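Local atomic coordinates of beta-Lactamase/D-Alanine Carboxypeptidase (Pseudomonas syringae pv. tomato, PDB entry 5EVI), a protein that probably hydrolyses beta-lactam antibiotics to substituted beta-amino acids, as a member of the class C beta-lactamase family, and so confers antibiotic resistance. Residues N28-S33 with T209-V214; G67-T72 with R233-F238; T150-A155 with F264-M269; T280-D285 with L355-L360; G290-M295 with P348-V353. One frame throughout, in Å; residues are numbered along the deposited sequence.

Contact 1 (N28-S33 with T209-V214); sequences NITGLS and TLDEPV
Asp211 is the residue of 209-214 that meets Asn28 and Thr30, and the contact is a small polar one at the surface. Coming along the chain through Thr209 and Leu210, the backbone turns at Asp211 with a positive phi of 60°, and its side chain points toward 28-33. A chi1 of -126° nearly eclipses CG with the CA hydrogen and turns the carboxylate toward Asn28 and Thr30. OD2 faces the side chain of Asn28, whose OD1 as modelled lies 2.6 Å from Asp211 OD2; the amide and carboxylate planes stand 77° apart. Asp211 OD1 is 4.4 Å from Thr30 OG1, and a water fills the gap. That water lies 2.7 Å from Asp211 OD1, 2.7 Å from Asn28 O and 2.5 Å from Thr30 OG1, so it sits between the carboxylate and both backbone and side chain of 28-33, though it cannot donate to every acceptor around it. After Asp211 the chain leaves through Glu212, whose N is hydrogen-bonded to Asn208 OD1, and Pro213 packs on Tyr207. Thr30 also touches Tyr207. The contact thus links the small two-stranded sheet of 206-207 and 213-214 to the turn between helix 24-27 and strand 31-38 of the large sheet.

Contact 2 (G67-T72 with R233-F238); sequences GSISKT and RDLIRF. With SO4 (sulfate ion), chain P.
Ile69 and Thr72, the residues that reach across to helix 232-243, alternate with Ser68 and Lys71 of what is probably the SxxK motif of the serine beta-lactamases, whose serine is the nucleophile in relatives. Lys71 NZ donates to Ser68 OG at 2.5 Å, and the same hydroxyl donates to sulfate O3 at 2.6 Å; the ion, probably from the crystallisation liquor, likely marks the substrate pocket and is also held by Thr319. On the side toward helix 232-243, Thr72 OG1 sits at the edge of the Phe238 ring, near its plane and 3.4 Å from Phe238 CE2. A chi1 of 63° puts that hydroxyl between the backbone N and the carbonyl carbon, from where it donates to Ile69 O at 2.8 Å, with a C=O...donor angle of 162°. Ile69 O also takes the bond from Thr72 N. The second touch is looser: Ile69 CG2 lies 4.4 Å from CD2 of the poorly ordered Leu235. The Phe238 ring stacks on Phe73, Leu235 rests on Val340 and Leu342 of strand 337-343, and Ile69 and Thr72 touch Lys318 of strand 315-321, so the contact joins two helices next to the central strands of the large sheet.

Contact 3 (T150-A155 with F264-M269); sequences THRTYA and FKVGGM
Arg152 packing on Val266 and Met269 is a buried contact at one end of the antiparallel sheet, where edge strand 151-152 and strand 262-266 both pair with strand 299-308. A type II' beta turn from Val266 to Met269 shapes the second segment. Gly267 takes its first corner with the positive phi (59°) that suits glycine; Met269 N donates to Val266 O, and Val266 N returns a bond to Met269 O at 2.8 Å. Both turn ends point their side chains at Arg152. The methyls of Val266 lie against the aliphatic start of the arginine, with Val266 CG2 4.1 Å from Arg152 CB. The arginine chain then bends at chi2 (-89°), which carries the guanidinium away from Val266 and in front of Met269. Its charge is met by a salt bridge from NH2 to Glu276, and NH2 also bonds Gln271. Met269, a selenomethionine, crosses the arginine at about a right angle. Its CE methyl lies over one guanidinium face, offset toward the rim, 3.7 Å from Arg152 NH2.

Contact 4 (T280-D285 with L355-L360); sequences TPIHLD and LAYRIL
Tyr357, on the C-terminal helix 349-363 that covers one face of the large sheet, packs against Ile282 and Leu284, just before and at the start of helix 284-290. Tyr357 gives the largest share of the contact. With CG anti to the backbone N (chi1 -169°), its ring reaches out from the helix toward the other segment. Leu284 meets it from one face: CB sits over the ring centre, 4.3 Å from the centroid of Tyr357 and only 8° off the ring normal, a CH-pi contact. The leucine continues toward the root of the tyrosine, where Leu284 CD1 is 3.7 Å from Tyr357 CB. Ile282 comes in at the edge instead, near the ring plane, with Ile282 CG2 4.2 Å from Tyr357 CE1. The phenol oxygen takes no direct bond across the contact; Tyr357 OH is 3.7 Å from Ile282 O. A water bridges the segments in its place, accepting from Leu284 N at 2.8 Å and lying 3.2 Å from Tyr357 OH. This serves Leu284 N, the first amide after the N-cap residue His283; that N-H has no earlier carbonyl to reach. Ile282 also packs on Ile332 of strand 326-332. On its sheet side the C-terminal helix sets Leu355 on Ile341, Ala356 on Ile339, and Ile359 on Ile34 and Ile36 of strand 31-38, while Arg358 forms a salt bridge with Glu19 of the N-terminal helix.

Contact 5 (G290-M295 with P348-V353); sequences GNASAM and PNEERV
Asn291 and Asn349 bring their CA atoms to 6.4 Å where the chain leaves helix 284-290 and where, just after Pro348, helix 349-363 begins. Three side-chain meetings follow. Asn349 lies against the backbone of Asn291, with Asn349 CB 3.2 Å from Asn291 O, and the end of its side chain lies over the Arg352 guanidinium, steeply inclined to it. The side chain of Asn291 meets the next turn of the helix, crossing Val353 at a slant, and Asn291 OD1 is 3.4 Å from Val353 CG2. That buried oxygen is not left to the methyl alone, for it takes a weak hydrogen bond from Asn317. Glu350 starts off to one side, but a bend at chi2 (73°) curls the chain over so that OE2 comes 3.6 Å from Ala292 CA. A water then extends the reach, donating to Glu350 OE2 at 3.0 Å and accepting from Ser293 N at 3.2 Å. The side chain of Asn349 is about 4 Å from the bound sulfate, so the contact probably borders the substrate pocket. Glu350 and Val353 pack on Leu288 of helix 284-290, Asn291 and Val353 on Tyr328 of strand 326-332, and both asparagines touch Thr319 of strand 315-321.

How the contacts relate
From the N terminus, segments 28-33, 67-72 and 150-155 open contacts 1, 2 and 3, and 209-214, 233-238 and 264-269 close them in that same order, so the three loops all cross. Contacts 2 and 3 meet where the start of helix 70-83 reaches the loop after edge strand 151-152, through Ser68 and Tyr154. Contacts 4 and 5 come after these three along the chain, with 5 nested inside 4: 280-285 opens the outer loop, 290-295 with 348-353 closes the inner one, and 355-360 shuts contact 4. Both tie the C-terminal helix to helix 284-290 and its flanks, touching through Leu284 and Val353. Met295 packs on Met269, joining contacts 3 and 5. Contact 1 touches none.

Contact 1 (N28-S33 with T209-V214)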
# COMPACT_ATOMS: atom_id res chain seq x y z
N ASN D 28 -22.95 3.86 -0.92
CA ASN D 28 -23.12 5.32 -1.04
C ASN D 28 -21.81 6.01 -1.47
O ASN D 28 -21.34 6.95 -0.83
CB ASN D 28 -23.68 5.90 0.27
CG ASN D 28 -24.85 6.86 0.04
OD1 ASN D 28 -24.74 8.05 0.31
ND2 ASN D 28 -25.96 6.33 -0.45
N ILE D 29 -21.21 5.48 -2.53
CA ILE D 29 -19.96 6.00 -3.08
C ILE D 29 -20.32 7.07 -4.10
O ILE D 29 -21.12 6.83 -5.00
CB ILE D 29 -19.15 4.90 -3.81
CG1 ILE D 29 -18.75 3.80 -2.83
CG2 ILE D 29 -17.94 5.50 -4.52
CD1 ILE D 29 -18.20 2.56 -3.48
N THR D 30 -19.69 8.23 -3.96
CA THR D 30 -19.95 9.40 -4.81
C THR D 30 -19.16 9.34 -6.11
O THR D 30 -19.69 9.69 -7.16
CB THR D 30 -19.61 10.69 -4.04
OG1 THR D 30 -20.38 10.73 -2.83
CG2 THR D 30 -19.90 11.94 -4.88
N GLY D 31 -17.89 8.94 -6.03
CA GLY D 31 -17.01 8.85 -7.19
C GLY D 31 -16.12 7.62 -7.14
O GLY D 31 -15.64 7.25 -6.05
N LEU D 32 -15.86 7.03 -8.30
CA LEU D 32 -15.17 5.74 -8.40
C LEU D 32 -14.38 5.66 -9.70
O LEU D 32 -14.95 5.83 -10.79
CB LEU D 32 -16.16 4.59 -8.35
CG LEU D 32 -15.58 3.17 -8.33
CD1 LEU D 32 -15.16 2.84 -6.91
CD2 LEU D 32 -16.57 2.14 -8.85
N SER D 33 -13.08 5.39 -9.58
CA SER D 33 -12.22 5.15 -10.73
C SER D 33 -11.64 3.74 -10.65
O SER D 33 -11.18 3.33 -9.60
CB SER D 33 -11.09 6.18 -10.79
OG SER D 33 -10.21 5.90 -11.86
N THR D 209 -18.40 9.00 7.19
CA THR D 209 -19.54 8.16 7.60
C THR D 209 -20.90 8.86 7.51
O THR D 209 -21.91 8.21 7.19
CB THR D 209 -19.36 7.68 9.06
OG1 THR D 209 -18.10 7.03 9.20
CG2 THR D 209 -20.49 6.72 9.51
N LEU D 210 -20.94 10.16 7.82
CA LEU D 210 -22.15 10.97 7.68
C LEU D 210 -22.25 11.69 6.33
O LEU D 210 -23.03 12.64 6.19
CB LEU D 210 -22.26 11.98 8.82
CG LEU D 210 -22.31 11.42 10.24
CD1 LEU D 210 -22.45 12.55 11.25
CD2 LEU D 210 -23.43 10.40 10.43
N ASP D 211 -21.49 11.22 5.33
CA ASP D 211 -21.55 11.78 3.97
C ASP D 211 -21.19 13.27 3.93
O ASP D 211 -21.75 14.04 3.15
CB ASP D 211 -22.95 11.54 3.38
CG ASP D 211 -22.91 10.83 2.05
OD1 ASP D 211 -22.09 11.23 1.18
OD2 ASP D 211 -23.70 9.87 1.88
N GLU D 212 -20.23 13.68 4.76
CA GLU D 212 -19.75 15.05 4.78
C GLU D 212 -18.29 15.09 4.27
O GLU D 212 -17.58 14.09 4.41
CB GLU D 212 -19.87 15.62 6.20
CG GLU D 212 -21.32 15.81 6.64
CD GLU D 212 -21.50 15.94 8.15
OE1 GLU D 212 -22.60 15.62 8.65
OE2 GLU D 212 -20.54 16.35 8.83
N PRO D 213 -17.87 16.22 3.68
CA PRO D 213 -16.56 16.29 3.04
C PRO D 213 -15.39 16.28 4.04
O PRO D 213 -15.47 16.93 5.08
CB PRO D 213 -16.60 17.61 2.26
CG PRO D 213 -17.60 18.44 2.97
CD PRO D 213 -18.61 17.50 3.55
N VAL D 214 -14.34 15.53 3.71
CA VAL D 214 -13.15 15.42 4.56
C VAL D 214 -11.91 14.99 3.76
O VAL D 214 -12.00 14.21 2.81
CB VAL D 214 -13.39 14.42 5.72
CG1 VAL D 214 -13.47 12.98 5.21
CG2 VAL D 214 -12.31 14.55 6.79
O HOH W 1 -20.89 9.58 -0.66

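Contact 2 (G67-T72 with R233-F238)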
# COMPACT_ATOMS: atom_id res chain seq x y z
N GLY D 67 -4.24 6.16 1.24
CA GLY D 67 -4.19 5.63 2.60
C GLY D 67 -3.08 4.60 2.79
O GLY D 67 -1.97 4.84 2.36
N SER D 68 -3.38 3.46 3.40
CA SER D 68 -2.40 2.36 3.57
C SER D 68 -1.72 1.78 2.32
O SER D 68 -0.69 1.12 2.43
CB SER D 68 -3.03 1.20 4.35
OG SER D 68 -2.97 1.42 5.76
N ILE D 69 -2.29 1.99 1.12
CA ILE D 69 -1.59 1.58 -0.09
C ILE D 69 -0.22 2.29 -0.20
O ILE D 69 0.75 1.69 -0.73
CB ILE D 69 -2.50 1.73 -1.34
CG1 ILE D 69 -3.59 0.64 -1.33
CG2 ILE D 69 -1.72 1.66 -2.63
CD1 ILE D 69 -4.89 1.09 -1.99
N SER D 70 -0.14 3.51 0.35
CA SER D 70 1.11 4.28 0.53
C SER D 70 2.30 3.46 1.08
O SER D 70 3.46 3.74 0.78
CB SER D 70 0.87 5.47 1.49
OG SER D 70 -0.26 6.26 1.14
N LYS D 71 1.98 2.49 1.92
CA LYS D 71 2.97 1.60 2.51
C LYS D 71 3.74 0.79 1.47
O LYS D 71 4.91 0.50 1.69
CB LYS D 71 2.33 0.65 3.50
CG LYS D 71 1.79 1.33 4.73
CD LYS D 71 0.96 0.35 5.54
CE LYS D 71 0.53 0.89 6.91
NZ LYS D 71 -0.74 1.65 6.94
N THR D 72 3.10 0.47 0.34
CA THR D 72 3.82 -0.30 -0.71
C THR D 72 4.93 0.53 -1.33
O THR D 72 5.93 -0.04 -1.79
CB THR D 72 2.92 -0.83 -1.85
OG1 THR D 72 2.31 0.26 -2.56
CG2 THR D 72 1.86 -1.78 -1.33
N ARG D 233 -4.60 5.95 -13.34
CA ARG D 233 -3.62 5.88 -14.43
C ARG D 233 -2.19 5.73 -13.90
O ARG D 233 -1.42 4.93 -14.43
CB ARG D 233 -3.73 7.11 -15.33
CG ARG D 233 -3.07 6.95 -16.69
CD ARG D 233 -2.96 8.27 -17.43
NE ARG D 233 -4.25 8.95 -17.58
CZ ARG D 233 -5.19 8.64 -18.48
NH1 ARG D 233 -5.03 7.63 -19.34
NH2 ARG D 233 -6.31 9.35 -18.52
N ASP D 234 -1.85 6.49 -12.86
CA ASP D 234 -0.54 6.36 -12.21
C ASP D 234 -0.41 5.05 -11.43
O ASP D 234 0.60 4.37 -11.54
CB ASP D 234 -0.24 7.54 -11.28
CG ASP D 234 0.39 8.72 -12.00
OD1 ASP D 234 -0.10 9.10 -13.08
OD2 ASP D 234 1.39 9.26 -11.48
N LEU D 235 -1.44 4.71 -10.66
CA LEU D 235 -1.37 3.54 -9.78
C LEU D 235 -1.37 2.21 -10.54
O LEU D 235 -0.74 1.25 -10.10
CB LEU D 235 -2.48 3.57 -8.71
CG LEU D 235 -2.25 2.76 -7.43
CD1 LEU D 235 -0.96 3.18 -6.72
CD2 LEU D 235 -3.45 2.86 -6.50
N ILE D 236 -2.07 2.15 -11.68
CA ILE D 236 -2.03 0.95 -12.55
C ILE D 236 -0.66 0.77 -13.23
O ILE D 236 -0.28 -0.36 -13.56
CB ILE D 236 -3.19 0.95 -13.58
CG1 ILE D 236 -3.43 -0.45 -14.18
CG2 ILE D 236 -2.96 1.95 -14.70
CD1 ILE D 236 -3.94 -1.49 -13.19
N ARG D 237 0.07 1.87 -13.45
CA ARG D 237 1.46 1.80 -13.93
C ARG D 237 2.38 1.18 -12.87
O ARG D 237 3.26 0.39 -13.21
CB ARG D 237 1.97 3.20 -14.30
CG ARG D 237 3.23 3.21 -15.16
CD ARG D 237 3.86 4.60 -15.21
NE ARG D 237 4.55 4.87 -16.47
CZ ARG D 237 5.81 4.52 -16.77
NH1 ARG D 237 6.58 3.85 -15.91
NH2 ARG D 237 6.30 4.83 -17.96
N PHE D 238 2.17 1.55 -11.61
CA PHE D 238 2.89 0.95 -10.49
C PHE D 238 2.56 -0.53 -10.34
O PHE D 238 3.43 -1.32 -9.99
CB PHE D 238 2.60 1.70 -9.19
CG PHE D 238 3.42 1.24 -8.01
CD1 PHE D 238 4.81 1.25 -8.07
CD2 PHE D 238 2.81 0.80 -6.84
CE1 PHE D 238 5.58 0.83 -6.98
CE2 PHE D 238 3.57 0.38 -5.75
CZ PHE D 238 4.95 0.40 -5.82
S SO4 P . -5.90 -0.83 5.77
O1 SO4 P . -6.79 -1.45 6.78
O2 SO4 P . -4.88 -1.81 5.33
O3 SO4 P . -5.22 0.31 6.41
O4 SO4 P . -6.66 -0.38 4.59

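Contact 3 (T150-A155 with F264-M269)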
# COMPACT_ATOMS: atom_id res chain seq x y z
N THR D 150 7.20 -13.85 15.63
CA THR D 150 6.32 -14.83 16.26
C THR D 150 4.86 -14.42 16.16
O THR D 150 3.97 -15.26 16.18
CB THR D 150 6.69 -15.04 17.74
OG1 THR D 150 6.54 -13.82 18.46
CG2 THR D 150 8.14 -15.50 17.85
N HIS D 151 4.61 -13.11 16.05
CA HIS D 151 3.25 -12.61 15.85
C HIS D 151 3.27 -11.46 14.84
O HIS D 151 4.34 -10.96 14.47
CB HIS D 151 2.63 -12.17 17.17
CG HIS D 151 2.47 -13.28 18.18
ND1 HIS D 151 3.53 -13.77 18.92
CD2 HIS D 151 1.38 -13.96 18.59
CE1 HIS D 151 3.09 -14.71 19.73
NE2 HIS D 151 1.79 -14.85 19.55
N ARG D 152 2.08 -11.07 14.40
CA ARG D 152 1.90 -10.02 13.40
C ARG D 152 0.83 -9.02 13.87
O ARG D 152 -0.33 -9.40 14.08
CB ARG D 152 1.52 -10.64 12.06
CG ARG D 152 1.59 -9.69 10.84
CD ARG D 152 0.28 -8.96 10.64
NE ARG D 152 0.10 -8.45 9.28
CZ ARG D 152 -1.01 -7.83 8.86
NH1 ARG D 152 -2.06 -7.65 9.67
NH2 ARG D 152 -1.07 -7.39 7.60
N THR D 153 1.24 -7.76 13.99
CA THR D 153 0.40 -6.67 14.46
C THR D 153 0.57 -5.50 13.49
O THR D 153 1.57 -4.79 13.51
CB THR D 153 0.79 -6.31 15.91
OG1 THR D 153 0.75 -7.51 16.67
CG2 THR D 153 -0.15 -5.30 16.53
N TYR D 154 -0.40 -5.35 12.61
CA TYR D 154 -0.39 -4.27 11.61
C TYR D 154 -0.28 -2.93 12.34
O TYR D 154 -1.07 -2.67 13.24
CB TYR D 154 -1.68 -4.33 10.81
CG TYR D 154 -1.74 -3.41 9.62
CD1 TYR D 154 -1.23 -3.83 8.40
CD2 TYR D 154 -2.34 -2.15 9.70
CE1 TYR D 154 -1.29 -3.02 7.28
CE2 TYR D 154 -2.41 -1.32 8.59
CZ TYR D 154 -1.88 -1.76 7.38
OH TYR D 154 -1.94 -0.96 6.25
N ALA D 155 0.69 -2.09 11.99
CA ALA D 155 0.85 -0.79 12.66
C ALA D 155 1.49 0.32 11.81
O ALA D 155 2.39 0.06 11.00
CB ALA D 155 1.62 -0.98 13.97
N PHE D 264 6.40 -14.19 6.11
CA PHE D 264 5.62 -14.93 7.12
C PHE D 264 4.30 -15.51 6.57
O PHE D 264 3.69 -14.94 5.66
CB PHE D 264 5.31 -14.01 8.30
CG PHE D 264 6.54 -13.43 8.94
CD1 PHE D 264 7.22 -14.14 9.94
CD2 PHE D 264 7.01 -12.18 8.57
CE1 PHE D 264 8.36 -13.62 10.52
CE2 PHE D 264 8.15 -11.65 9.16
CZ PHE D 264 8.82 -12.37 10.14
N LYS D 265 3.89 -16.65 7.12
CA LYS D 265 2.52 -17.16 6.95
C LYS D 265 1.71 -16.65 8.14
O LYS D 265 2.14 -16.83 9.29
CB LYS D 265 2.49 -18.70 6.91
CG LYS D 265 2.84 -19.31 5.56
CD LYS D 265 1.61 -19.78 4.79
CE LYS D 265 1.76 -19.67 3.28
NZ LYS D 265 3.02 -20.21 2.71
N VAL D 266 0.57 -16.00 7.87
CA VAL D 266 -0.30 -15.40 8.91
C VAL D 266 -1.73 -15.82 8.59
O VAL D 266 -2.41 -15.18 7.79
CB VAL D 266 -0.19 -13.85 8.95
CG1 VAL D 266 -0.98 -13.27 10.12
CG2 VAL D 266 1.26 -13.41 9.05
N GLY D 267 -2.18 -16.92 9.20
CA GLY D 267 -3.39 -17.60 8.74
C GLY D 267 -3.20 -18.03 7.29
O GLY D 267 -2.16 -18.61 6.93
N GLY D 268 -4.18 -17.69 6.44
CA GLY D 268 -4.12 -18.01 5.01
C GLY D 268 -3.35 -17.01 4.13
O GLY D 268 -3.24 -17.22 2.92
N MSE D 269 -2.84 -15.94 4.73
CA MSE D 269 -2.16 -14.86 4.02
C MSE D 269 -0.67 -15.00 4.18
O MSE D 269 -0.19 -15.35 5.25
CB MSE D 269 -2.68 -13.55 4.63
CG MSE D 269 -1.81 -12.33 4.39
SE MSE D 269 -2.84 -10.92 5.28
CE MSE D 269 -1.74 -10.91 6.90

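Contact 4 (T280-D285 with L355-L360)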
# COMPACT_ATOMS: atom_id res chain seq x y z
N THR D 280 -2.01 -19.49 -5.19
CA THR D 280 -2.94 -20.22 -6.05
C THR D 280 -3.17 -21.62 -5.46
O THR D 280 -2.25 -22.18 -4.84
CB THR D 280 -2.35 -20.33 -7.48
OG1 THR D 280 -3.34 -20.76 -8.41
CG2 THR D 280 -1.16 -21.31 -7.52
N PRO D 281 -4.38 -22.19 -5.62
CA PRO D 281 -5.61 -21.61 -6.18
C PRO D 281 -6.29 -20.59 -5.26
O PRO D 281 -6.39 -20.80 -4.04
CB PRO D 281 -6.51 -22.83 -6.42
CG PRO D 281 -5.98 -23.89 -5.52
CD PRO D 281 -4.50 -23.65 -5.45
N ILE D 282 -6.78 -19.51 -5.87
CA ILE D 282 -7.29 -18.34 -5.16
C ILE D 282 -8.77 -18.54 -4.84
O ILE D 282 -9.58 -18.73 -5.75
CB ILE D 282 -7.10 -17.06 -6.01
CG1 ILE D 282 -5.62 -16.87 -6.37
CG2 ILE D 282 -7.62 -15.82 -5.27
CD1 ILE D 282 -5.42 -16.04 -7.60
N HIS D 283 -9.12 -18.50 -3.55
CA HIS D 283 -10.50 -18.62 -3.08
C HIS D 283 -10.97 -17.30 -2.48
O HIS D 283 -10.31 -16.73 -1.60
CB HIS D 283 -10.59 -19.74 -2.03
CG HIS D 283 -10.54 -21.12 -2.62
ND1 HIS D 283 -9.46 -21.96 -2.46
CD2 HIS D 283 -11.44 -21.79 -3.37
CE1 HIS D 283 -9.70 -23.10 -3.10
NE2 HIS D 283 -10.90 -23.02 -3.65
N LEU D 284 -12.10 -16.79 -2.98
CA LEU D 284 -12.66 -15.52 -2.49
C LEU D 284 -12.89 -15.47 -0.97
O LEU D 284 -12.62 -14.43 -0.36
CB LEU D 284 -13.96 -15.18 -3.23
CG LEU D 284 -14.64 -13.84 -2.89
CD1 LEU D 284 -13.77 -12.65 -3.25
CD2 LEU D 284 -16.02 -13.73 -3.54
N ASP D 285 -13.37 -16.56 -0.36
CA ASP D 285 -13.59 -16.55 1.11
C ASP D 285 -12.29 -16.24 1.83
O ASP D 285 -12.31 -15.49 2.80
CB ASP D 285 -14.10 -17.87 1.74
CG ASP D 285 -14.51 -18.87 0.74
OD1 ASP D 285 -15.73 -19.01 0.55
OD2 ASP D 285 -13.61 -19.50 0.13
N LEU D 355 -15.81 -6.94 -5.40
CA LEU D 355 -15.83 -6.18 -6.64
C LEU D 355 -14.65 -6.49 -7.56
O LEU D 355 -14.85 -6.82 -8.73
CB LEU D 355 -15.90 -4.66 -6.35
CG LEU D 355 -15.85 -3.78 -7.60
CD1 LEU D 355 -17.00 -4.16 -8.53
CD2 LEU D 355 -15.86 -2.30 -7.26
N ALA D 356 -13.43 -6.36 -7.05
CA ALA D 356 -12.24 -6.60 -7.87
C ALA D 356 -12.18 -8.08 -8.30
O ALA D 356 -11.90 -8.35 -9.46
CB ALA D 356 -10.97 -6.17 -7.14
N TYR D 357 -12.50 -9.01 -7.40
CA TYR D 357 -12.56 -10.44 -7.78
C TYR D 357 -13.54 -10.68 -8.96
O TYR D 357 -13.19 -11.36 -9.93
CB TYR D 357 -12.92 -11.34 -6.59
CG TYR D 357 -12.74 -12.82 -6.87
CD1 TYR D 357 -11.60 -13.49 -6.44
CD2 TYR D 357 -13.70 -13.56 -7.58
CE1 TYR D 357 -11.42 -14.84 -6.68
CE2 TYR D 357 -13.53 -14.91 -7.84
CZ TYR D 357 -12.39 -15.54 -7.39
OH TYR D 357 -12.23 -16.88 -7.64
N ARG D 358 -14.73 -10.07 -8.90
CA ARG D 358 -15.74 -10.29 -9.95
C ARG D 358 -15.31 -9.66 -11.27
O ARG D 358 -15.39 -10.30 -12.34
CB ARG D 358 -17.11 -9.74 -9.52
CG ARG D 358 -17.86 -10.67 -8.58
CD ARG D 358 -18.56 -9.95 -7.44
NE ARG D 358 -19.86 -9.39 -7.80
CZ ARG D 358 -21.06 -9.78 -7.33
NH1 ARG D 358 -22.14 -9.14 -7.76
NH2 ARG D 358 -21.21 -10.79 -6.47
N ILE D 359 -14.85 -8.42 -11.20
CA ILE D 359 -14.35 -7.72 -12.39
C ILE D 359 -13.20 -8.47 -13.07
O ILE D 359 -13.22 -8.62 -14.30
CB ILE D 359 -13.92 -6.27 -12.07
CG1 ILE D 359 -15.15 -5.41 -11.75
CG2 ILE D 359 -13.12 -5.69 -13.22
CD1 ILE D 359 -14.81 -4.02 -11.23
N LEU D 360 -12.23 -8.92 -12.29
CA LEU D 360 -11.08 -9.65 -12.84
C LEU D 360 -11.50 -11.03 -13.35
O LEU D 360 -10.97 -11.49 -14.37
CB LEU D 360 -9.89 -9.72 -11.85
CG LEU D 360 -9.03 -8.44 -11.67
CD1 LEU D 360 -7.71 -8.77 -10.99
CD2 LEU D 360 -8.77 -7.73 -12.99
O HOH W 2 -13.62 -17.98 -5.01

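Contact 5 (G290-M295 with P348-V353)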
# COMPACT_ATOMS: atom_id res chain seq x y z
N GLY D 290 -8.76 -12.74 4.92
CA GLY D 290 -7.47 -12.12 5.01
C GLY D 290 -7.48 -10.60 5.03
O GLY D 290 -6.56 -9.99 5.55
N ASN D 291 -8.52 -10.00 4.45
CA ASN D 291 -8.71 -8.54 4.40
C ASN D 291 -9.72 -7.98 5.40
O ASN D 291 -10.03 -6.79 5.36
CB ASN D 291 -9.13 -8.16 2.98
CG ASN D 291 -7.99 -8.23 1.99
OD1 ASN D 291 -8.07 -8.93 0.97
ND2 ASN D 291 -6.92 -7.48 2.25
N ALA D 292 -10.23 -8.83 6.29
CA ALA D 292 -11.14 -8.43 7.36
C ALA D 292 -10.45 -7.49 8.34
O ALA D 292 -9.24 -7.58 8.52
CB ALA D 292 -11.63 -9.67 8.10
N SER D 293 -11.21 -6.61 9.00
CA SER D 293 -10.63 -5.75 10.07
C SER D 293 -10.17 -6.55 11.31
O SER D 293 -9.29 -6.10 12.05
CB SER D 293 -11.59 -4.61 10.46
OG SER D 293 -11.28 -3.44 9.73
N ALA D 294 -10.73 -7.75 11.50
CA ALA D 294 -10.18 -8.68 12.48
C ALA D 294 -8.64 -8.82 12.36
O ALA D 294 -7.94 -8.94 13.36
CB ALA D 294 -10.85 -10.04 12.35
N MSE D 295 -8.12 -8.73 11.13
CA MSE D 295 -6.68 -8.90 10.90
C MSE D 295 -5.84 -7.74 11.40
O MSE D 295 -4.62 -7.87 11.48
CB MSE D 295 -6.39 -9.11 9.41
CG MSE D 295 -7.05 -10.37 8.85
SE MSE D 295 -6.18 -12.02 9.46
CE MSE D 295 -4.34 -11.70 8.85
N PRO D 348 -16.62 -0.86 3.18
CA PRO D 348 -16.02 -2.07 3.78
C PRO D 348 -15.03 -2.81 2.86
O PRO D 348 -15.27 -2.92 1.66
CB PRO D 348 -17.23 -2.94 4.11
CG PRO D 348 -18.36 -1.96 4.26
CD PRO D 348 -18.09 -0.92 3.22
N ASN D 349 -13.91 -3.28 3.43
CA ASN D 349 -12.90 -4.07 2.71
C ASN D 349 -13.47 -5.23 1.89
O ASN D 349 -12.91 -5.57 0.85
CB ASN D 349 -11.86 -4.69 3.69
CG ASN D 349 -10.77 -3.72 4.11
OD1 ASN D 349 -9.83 -4.10 4.83
ND2 ASN D 349 -10.87 -2.46 3.68
N GLU D 350 -14.55 -5.84 2.38
CA GLU D 350 -15.13 -7.04 1.76
C GLU D 350 -15.77 -6.70 0.41
O GLU D 350 -15.64 -7.47 -0.55
CB GLU D 350 -16.17 -7.70 2.67
CG GLU D 350 -15.60 -8.41 3.91
CD GLU D 350 -15.11 -7.46 5.00
OE1 GLU D 350 -15.45 -6.24 4.95
OE2 GLU D 350 -14.37 -7.92 5.90
N GLU D 351 -16.42 -5.54 0.34
CA GLU D 351 -17.01 -5.07 -0.93
C GLU D 351 -15.95 -4.75 -1.99
O GLU D 351 -16.20 -4.89 -3.19
CB GLU D 351 -17.90 -3.84 -0.70
CG GLU D 351 -19.28 -4.13 -0.12
CD GLU D 351 -20.20 -4.88 -1.08
OE1 GLU D 351 -20.13 -6.13 -1.11
OE2 GLU D 351 -21.00 -4.24 -1.80
N ARG D 352 -14.77 -4.32 -1.55
CA ARG D 352 -13.66 -3.97 -2.46
C ARG D 352 -13.10 -5.20 -3.11
O ARG D 352 -12.92 -5.28 -4.33
CB ARG D 352 -12.53 -3.26 -1.70
CG ARG D 352 -12.99 -2.06 -0.88
CD ARG D 352 -11.85 -1.29 -0.28
NE ARG D 352 -12.33 -0.42 0.79
CZ ARG D 352 -11.57 0.40 1.49
NH1 ARG D 352 -10.27 0.50 1.20
NH2 ARG D 352 -12.10 1.13 2.47
N VAL D 353 -12.81 -6.18 -2.26
CA VAL D 353 -12.29 -7.46 -2.69
C VAL D 353 -13.28 -8.19 -3.63
O VAL D 353 -12.87 -8.67 -4.68
CB VAL D 353 -11.93 -8.32 -1.47
CG1 VAL D 353 -11.57 -9.74 -1.87
CG2 VAL D 353 -10.77 -7.68 -0.70
O HOH W 3 -14.33 -7.34 8.83